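Local coordinates for protein aphrodisin (Mesocricetus auratus, PDB 1E5P) that acts as an aphrodisiac pheromone of the female hamster, eliciting copulatory behaviour from males, and is a secreted lipocalin of the odorant-binding kind, at residues K9-V14 / Y32-D37. Residues are numbered along the deposited sequence; the frame is centred on the assembly and turned at random. Where two conformers were deposited one is given.
Sequences KWYTIV and YFRHID
One face of the Arg34 guanidinium carries Tyr11 CE1, and Arg34 NH1 in turn sits at the edge of the Tyr11 ring, 3.8 Å from Tyr11 CD1. The two planes cross at 62°, so this is no stack. A water lies in plane at the edge of both groups. The His35 imidazole turns one face to the backbone N of Lys9. Trp10 and Ile36 cross obliquely, with Trp10 CD1 3.8 Å from Ile36 CD1, while Trp10 NE1 bonds to Leu6 O.

Arg34 bends at chi2 (-72°), and its NH1 donates to Phe33 O at 2.9 Å. Its other terminal nitrogen, NH2, forms a salt bridge with Asp147. The water accepts from Thr12 N at 2.8 Å and is also hydrogen-bonded to Phe33 O, bridging the two strands. Thr12 OG1 lies anti to its carbonyl carbon. It accepts a nearly straight bond (167°) from Phe33 N at 2.8 Å and also bonds to Phe31 O. A valine here would lose both hydroxyl bonds and would probably loosen the join between the strands at Phe33. Further along, Trp10 N donates to Arg34 O at 3.2 Å, from above the carbonyl plane. Lys9 and His35 form an antiparallel non-hydrogen-bonded pair.

The contact joins the first two strands of the antiparallel lipocalin beta-barrel, which carries the family's GxW signature, here read as GKW, at the start of strand 8-17.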
# COMPACT_ATOMS: atom_id res chain seq x y z
N LYS A 9 -1.27 12.33 6.88
CA LYS A 9 0.11 11.93 6.59
C LYS A 9 0.27 10.45 6.95
O LYS A 9 -0.24 9.95 7.96
CB LYS A 9 1.07 12.76 7.43
CG LYS A 9 2.50 12.25 7.49
CD LYS A 9 3.30 13.14 8.45
CE LYS A 9 4.62 13.56 7.82
NZ LYS A 9 5.36 14.49 8.73
N TRP A 10 0.91 9.69 6.05
CA TRP A 10 1.11 8.27 6.27
C TRP A 10 2.45 7.84 5.61
O TRP A 10 2.87 8.48 4.65
CB TRP A 10 0.04 7.41 5.58
CG TRP A 10 -1.34 7.61 6.11
CD1 TRP A 10 -2.31 8.42 5.57
CD2 TRP A 10 -1.91 7.02 7.29
NE1 TRP A 10 -3.44 8.37 6.36
CE2 TRP A 10 -3.22 7.52 7.41
CE3 TRP A 10 -1.42 6.12 8.23
CZ2 TRP A 10 -4.05 7.13 8.46
CZ3 TRP A 10 -2.25 5.75 9.28
CH2 TRP A 10 -3.55 6.25 9.37
N TYR A 11 3.03 6.80 6.19
CA TYR A 11 4.24 6.19 5.66
C TYR A 11 3.97 4.70 5.42
O TYR A 11 3.10 4.12 6.04
CB TYR A 11 5.39 6.28 6.69
CG TYR A 11 5.78 7.70 7.01
CD1 TYR A 11 6.58 8.42 6.14
CD2 TYR A 11 5.34 8.31 8.18
CE1 TYR A 11 6.95 9.73 6.42
CE2 TYR A 11 5.69 9.62 8.47
CZ TYR A 11 6.50 10.31 7.59
OH TYR A 11 6.87 11.61 7.86
N THR A 12 4.70 4.09 4.48
CA THR A 12 4.57 2.64 4.30
C THR A 12 5.43 1.95 5.38
O THR A 12 6.63 2.24 5.48
CB THR A 12 5.08 2.18 2.93
OG1 THR A 12 4.38 2.88 1.91
CG2 THR A 12 4.79 0.68 2.73
N ILE A 13 4.78 1.11 6.18
CA ILE A 13 5.55 0.41 7.22
C ILE A 13 5.96 -0.97 6.68
O ILE A 13 7.13 -1.36 6.76
CB ILE A 13 4.74 0.26 8.51
CG1 ILE A 13 4.10 1.59 8.95
CG2 ILE A 13 5.64 -0.31 9.61
CD1 ILE A 13 5.08 2.72 9.09
N VAL A 14 5.00 -1.72 6.17
CA VAL A 14 5.29 -3.07 5.65
C VAL A 14 4.48 -3.30 4.38
O VAL A 14 3.41 -2.71 4.21
CB VAL A 14 4.96 -4.20 6.65
CG1 VAL A 14 5.66 -4.11 7.99
CG2 VAL A 14 3.46 -4.36 6.79
N TYR A 32 6.48 4.13 -1.14
CA TYR A 32 6.62 4.78 0.15
C TYR A 32 5.57 5.89 0.28
O TYR A 32 5.72 6.96 -0.30
CB TYR A 32 8.04 5.34 0.27
CG TYR A 32 9.15 4.31 0.01
CD1 TYR A 32 9.65 4.07 -1.25
CD2 TYR A 32 9.61 3.56 1.08
CE1 TYR A 32 10.66 3.11 -1.43
CE2 TYR A 32 10.62 2.61 0.92
CZ TYR A 32 11.11 2.39 -0.34
OH TYR A 32 12.10 1.44 -0.54
N PHE A 33 4.51 5.58 1.05
CA PHE A 33 3.48 6.60 1.23
C PHE A 33 4.03 7.91 1.80
O PHE A 33 5.01 7.93 2.54
CB PHE A 33 2.43 6.13 2.26
CG PHE A 33 1.27 5.34 1.80
CD1 PHE A 33 0.23 5.91 1.08
CD2 PHE A 33 1.15 4.00 2.16
CE1 PHE A 33 -0.86 5.16 0.69
CE2 PHE A 33 0.06 3.24 1.77
CZ PHE A 33 -0.93 3.83 1.03
N ARG A 34 3.32 9.00 1.47
CA ARG A 34 3.55 10.28 2.12
C ARG A 34 2.21 10.88 2.59
O ARG A 34 2.21 11.47 3.68
CB ARG A 34 4.24 11.31 1.20
CG ARG A 34 5.72 10.93 0.91
CD ARG A 34 6.57 11.16 2.14
NE ARG A 34 8.02 10.92 2.00
CZ ARG A 34 8.54 9.71 2.22
NH1 ARG A 34 7.78 8.68 2.57
NH2 ARG A 34 9.86 9.54 2.14
N HIS A 35 1.12 10.70 1.85
CA HIS A 35 -0.11 11.39 2.30
C HIS A 35 -1.30 10.84 1.55
O HIS A 35 -1.14 10.30 0.45
CB HIS A 35 0.02 12.88 1.90
CG HIS A 35 -0.77 13.80 2.79
ND1 HIS A 35 -0.23 14.32 3.95
CD2 HIS A 35 -2.03 14.26 2.72
CE1 HIS A 35 -1.13 15.09 4.55
NE2 HIS A 35 -2.24 15.06 3.83
N ILE A 36 -2.49 10.93 2.16
CA ILE A 36 -3.72 10.55 1.50
C ILE A 36 -4.69 11.75 1.70
O ILE A 36 -4.75 12.23 2.83
CB ILE A 36 -4.36 9.30 2.12
CG1 ILE A 36 -3.45 8.08 1.88
CG2 ILE A 36 -5.75 9.05 1.53
CD1 ILE A 36 -3.97 6.81 2.54
N ASP A 37 -5.27 12.20 0.61
CA ASP A 37 -6.27 13.30 0.72
C ASP A 37 -7.58 12.72 0.21
O ASP A 37 -7.58 12.09 -0.86
CB ASP A 37 -5.82 14.51 -0.10
CG ASP A 37 -4.59 15.14 0.55
OD1 ASP A 37 -4.75 15.85 1.56
OD2 ASP A 37 -3.48 14.89 0.05
O HOH W 1 6.56 5.85 3.28